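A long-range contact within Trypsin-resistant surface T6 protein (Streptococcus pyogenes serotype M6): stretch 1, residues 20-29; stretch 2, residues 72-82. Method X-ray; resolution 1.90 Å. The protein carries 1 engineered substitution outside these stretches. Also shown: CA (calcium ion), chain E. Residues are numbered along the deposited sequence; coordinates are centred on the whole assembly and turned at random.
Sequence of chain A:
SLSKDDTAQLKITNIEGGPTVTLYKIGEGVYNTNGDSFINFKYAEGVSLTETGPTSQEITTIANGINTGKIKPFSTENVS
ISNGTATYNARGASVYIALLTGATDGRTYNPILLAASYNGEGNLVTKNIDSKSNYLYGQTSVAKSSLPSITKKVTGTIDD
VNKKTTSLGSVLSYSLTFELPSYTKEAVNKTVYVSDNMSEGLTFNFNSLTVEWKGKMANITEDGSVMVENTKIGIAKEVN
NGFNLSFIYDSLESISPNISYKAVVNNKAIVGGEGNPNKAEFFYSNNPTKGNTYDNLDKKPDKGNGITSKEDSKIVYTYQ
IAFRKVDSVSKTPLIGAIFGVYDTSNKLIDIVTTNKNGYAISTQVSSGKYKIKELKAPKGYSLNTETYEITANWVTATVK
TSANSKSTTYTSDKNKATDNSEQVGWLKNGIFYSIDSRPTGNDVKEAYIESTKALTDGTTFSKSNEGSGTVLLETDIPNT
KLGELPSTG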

# COMPACT_ATOMS: atom_id res chain seq x y z
N THR A 20 24.47 -10.39 -0.43
CA THR A 20 25.53 -11.08 -1.13
C THR A 20 26.61 -10.05 -1.40
O THR A 20 26.32 -8.90 -1.76
CB THR A 20 25.00 -11.61 -2.47
OG1 THR A 20 23.99 -12.58 -2.20
CG2 THR A 20 26.08 -12.21 -3.30
N VAL A 21 27.86 -10.44 -1.21
CA VAL A 21 28.98 -9.58 -1.51
C VAL A 21 29.79 -10.22 -2.65
O VAL A 21 30.23 -11.38 -2.54
CB VAL A 21 29.87 -9.34 -0.27
CG1 VAL A 21 31.01 -8.41 -0.61
CG2 VAL A 21 29.03 -8.79 0.88
N THR A 22 29.96 -9.46 -3.72
CA THR A 22 30.75 -9.86 -4.86
C THR A 22 31.85 -8.83 -5.09
O THR A 22 31.58 -7.63 -5.15
CB THR A 22 29.90 -9.97 -6.12
OG1 THR A 22 28.68 -10.68 -5.84
CG2 THR A 22 30.68 -10.69 -7.22
N LEU A 23 33.09 -9.30 -5.24
CA LEU A 23 34.22 -8.44 -5.53
C LEU A 23 34.62 -8.66 -7.00
O LEU A 23 34.77 -9.80 -7.44
CB LEU A 23 35.39 -8.73 -4.59
CG LEU A 23 35.56 -7.77 -3.42
CD1 LEU A 23 34.33 -7.77 -2.50
CD2 LEU A 23 36.82 -8.13 -2.63
N TYR A 24 34.75 -7.56 -7.74
CA TYR A 24 35.14 -7.64 -9.15
C TYR A 24 36.49 -7.02 -9.31
O TYR A 24 36.67 -5.83 -9.04
CB TYR A 24 34.14 -6.88 -10.01
CG TYR A 24 32.72 -7.37 -9.87
CD1 TYR A 24 32.26 -8.43 -10.63
CD2 TYR A 24 31.82 -6.77 -8.98
CE1 TYR A 24 30.96 -8.89 -10.52
CE2 TYR A 24 30.53 -7.23 -8.85
CZ TYR A 24 30.09 -8.29 -9.63
OH TYR A 24 28.78 -8.77 -9.54
N LYS A 25 37.47 -7.81 -9.74
CA LYS A 25 38.81 -7.26 -9.89
C LYS A 25 38.90 -6.41 -11.16
O LYS A 25 38.75 -6.93 -12.27
CB LYS A 25 39.84 -8.38 -9.92
CG LYS A 25 41.28 -7.92 -9.86
CD LYS A 25 42.13 -9.17 -10.02
CE LYS A 25 43.54 -9.01 -9.55
NZ LYS A 25 44.15 -10.38 -9.52
N ILE A 26 39.17 -5.13 -10.97
CA ILE A 26 39.29 -4.15 -12.05
C ILE A 26 40.71 -3.65 -12.27
O ILE A 26 40.97 -2.93 -13.24
CB ILE A 26 38.39 -2.91 -11.79
CG1 ILE A 26 38.70 -2.29 -10.43
CG2 ILE A 26 36.93 -3.32 -11.87
CD1 ILE A 26 38.34 -0.82 -10.32
N GLY A 27 41.63 -4.01 -11.37
CA GLY A 27 43.04 -3.58 -11.44
C GLY A 27 43.96 -4.72 -11.05
O GLY A 27 43.89 -5.21 -9.91
N GLU A 28 44.80 -5.16 -12.00
CA GLU A 28 45.83 -6.17 -11.76
C GLU A 28 47.14 -5.49 -11.39
O GLU A 28 47.59 -4.54 -12.06
CB GLU A 28 46.09 -7.04 -13.01
CG GLU A 28 45.07 -8.14 -13.23
CD GLU A 28 45.40 -9.07 -14.41
OE1 GLU A 28 46.14 -8.67 -15.34
OE2 GLU A 28 44.89 -10.21 -14.43
N GLY A 29 47.76 -5.97 -10.32
CA GLY A 29 49.11 -5.53 -9.96
C GLY A 29 50.13 -6.13 -10.93
O GLY A 29 50.18 -7.35 -11.10
N LYS A 72 34.95 -5.81 -18.38
CA LYS A 72 35.09 -7.19 -17.94
C LYS A 72 36.14 -7.23 -16.84
O LYS A 72 37.31 -6.89 -17.06
CB LYS A 72 35.45 -8.14 -19.10
N PRO A 73 35.73 -7.64 -15.64
CA PRO A 73 36.73 -7.71 -14.59
C PRO A 73 37.67 -8.89 -14.84
O PRO A 73 37.32 -9.82 -15.56
CB PRO A 73 35.90 -7.92 -13.32
CG PRO A 73 34.65 -8.56 -13.77
CD PRO A 73 34.48 -8.30 -15.25
N PHE A 74 38.87 -8.81 -14.27
CA PHE A 74 39.84 -9.90 -14.41
C PHE A 74 39.43 -11.13 -13.64
O PHE A 74 39.82 -12.25 -13.97
CB PHE A 74 41.19 -9.44 -13.90
CG PHE A 74 41.75 -8.30 -14.68
CD1 PHE A 74 42.39 -8.53 -15.89
CD2 PHE A 74 41.65 -7.00 -14.21
CE1 PHE A 74 42.92 -7.48 -16.62
CE2 PHE A 74 42.18 -5.95 -14.94
CZ PHE A 74 42.81 -6.19 -16.15
N SER A 75 38.67 -10.93 -12.57
CA SER A 75 38.13 -12.05 -11.81
C SER A 75 36.96 -11.56 -10.99
O SER A 75 36.81 -10.36 -10.75
CB SER A 75 39.21 -12.67 -10.90
OG SER A 75 39.61 -11.75 -9.91
N THR A 76 36.11 -12.51 -10.60
CA THR A 76 34.96 -12.26 -9.76
C THR A 76 35.05 -13.14 -8.53
O THR A 76 35.20 -14.36 -8.67
CB THR A 76 33.66 -12.61 -10.50
OG1 THR A 76 33.63 -11.90 -11.73
CG2 THR A 76 32.44 -12.23 -9.66
N GLU A 77 34.96 -12.54 -7.34
CA GLU A 77 35.00 -13.29 -6.06
C GLU A 77 33.73 -13.13 -5.24
O GLU A 77 33.18 -12.02 -5.11
CB GLU A 77 36.15 -12.80 -5.17
CG GLU A 77 37.50 -12.71 -5.84
CD GLU A 77 38.10 -14.06 -6.16
OE1 GLU A 77 37.70 -15.09 -5.57
OE2 GLU A 77 38.98 -14.08 -7.04
N ASN A 78 33.28 -14.23 -4.67
CA ASN A 78 32.14 -14.24 -3.77
C ASN A 78 32.69 -14.23 -2.35
O ASN A 78 33.54 -15.05 -2.03
CB ASN A 78 31.31 -15.49 -4.02
CG ASN A 78 31.00 -15.69 -5.50
OD1 ASN A 78 30.61 -14.74 -6.19
ND2 ASN A 78 31.19 -16.91 -6.00
N VAL A 79 32.24 -13.29 -1.52
CA VAL A 79 32.82 -13.12 -0.20
C VAL A 79 31.74 -13.36 0.86
O VAL A 79 30.66 -12.79 0.79
CB VAL A 79 33.46 -11.73 -0.08
CG1 VAL A 79 34.14 -11.54 1.27
CG2 VAL A 79 34.46 -11.53 -1.21
N SER A 80 32.03 -14.23 1.82
CA SER A 80 31.05 -14.54 2.85
C SER A 80 30.96 -13.39 3.84
O SER A 80 31.88 -12.57 3.94
CB SER A 80 31.42 -15.83 3.57
OG SER A 80 32.58 -15.63 4.36
N ILE A 81 29.85 -13.33 4.57
CA ILE A 81 29.68 -12.36 5.63
C ILE A 81 29.48 -13.04 6.99
O ILE A 81 29.04 -14.20 7.07
CB ILE A 81 28.49 -11.40 5.36
CG1 ILE A 81 27.16 -12.16 5.32
CG2 ILE A 81 28.69 -10.65 4.04
CD1 ILE A 81 25.98 -11.25 5.10
N SER A 82 29.78 -12.30 8.05
CA SER A 82 29.39 -12.71 9.39
C SER A 82 29.44 -11.52 10.32
O SER A 82 30.36 -10.72 10.27
CB SER A 82 30.32 -13.80 9.91
OG SER A 82 31.65 -13.42 9.70
CA CA E . 32.69 -11.35 9.35
O HOH W 1 28.44 -13.02 -0.23
O HOH W 2 28.85 -13.25 -5.07
O HOH W 3 33.92 -12.03 11.89
O HOH W 4 34.64 -12.08 8.26

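This contact is an antiparallel pairing of two β-strands, held by a short ladder of backbone hydrogen bonds, with an apolar patch on one face and an aromatic closure at one end of the contact. The strand directions differ by 156° and their axes come within 4.6 Å. The most regular rung joins Leu 23 and Glu 77, which bond both ways: Leu 23 N to Glu 77 O and Glu 77 N to Leu 23 O, each 2.7 Å and nearly straight. Lys 25 N donates to Ser 75 O at 2.8 Å, and Val 79 N to Val 21 O at 3.0 Å. Between these rungs CA-H groups approach the same carbonyls, as in Thr 22 CA to Glu 77 O at 3.3 Å.

At the Val 21 end, water 1 extends the ladder, accepting from Val 21 N at 2.8 Å and donating to Val 79 O at 2.5 Å; a single water thus spans a gap the two backbones leave open.

Alternation sorts the side chains. Val 21, Leu 23, Lys 25, Ser 75, Glu 77 and Val 79 share one face. There, buried Val 21 and Leu 23 meet Val 79, with Leu 23 CD1 to Val 79 CG2 at 4.0 Å, and Ile 81, two residues after Val 79, puts its CG2 3.7 Å from Val 21 CG2. Branched and aliphatic residues suit this packing. Lys 25 and Glu 77 keep their first carbons in the same layer while their charged ends lead away from the partner stretch. Ser 75 is small, and its OG lies 3.4 Å from Lys 25 CB.

The other face, with Thr 22, Tyr 24, Thr 76 and Asn 78, is more open and mixes methyls with polar groups. Thr 22 CG2 lies 3.4 Å from Thr 76 CG2, whose methyl is also 3.8 Å from Tyr 24 CE1. Water 2 links Thr 22 OG1 (2.7 Å) to Asn 78 OD1 (2.6 Å), so the two polar groups are bridged by water, with no direct hydrogen bond between the side chains.

At Phe 74, in the loop, the backbone bonding continues: its N donates to Lys 25 O at 2.7 Å, with a more bent angle of 147°. Pro 73, which has no amide hydrogen to offer, contributes carbon instead: its CB packs 3.9 Å from Tyr 24 CB. Phe 74 has the largest covered area of any residue here, 101 Å² of its surface. Glu 28 lays its aliphatic stem over one ring face, CG 3.6 Å from the centroid of Phe 74. In all, 720 Å² is buried.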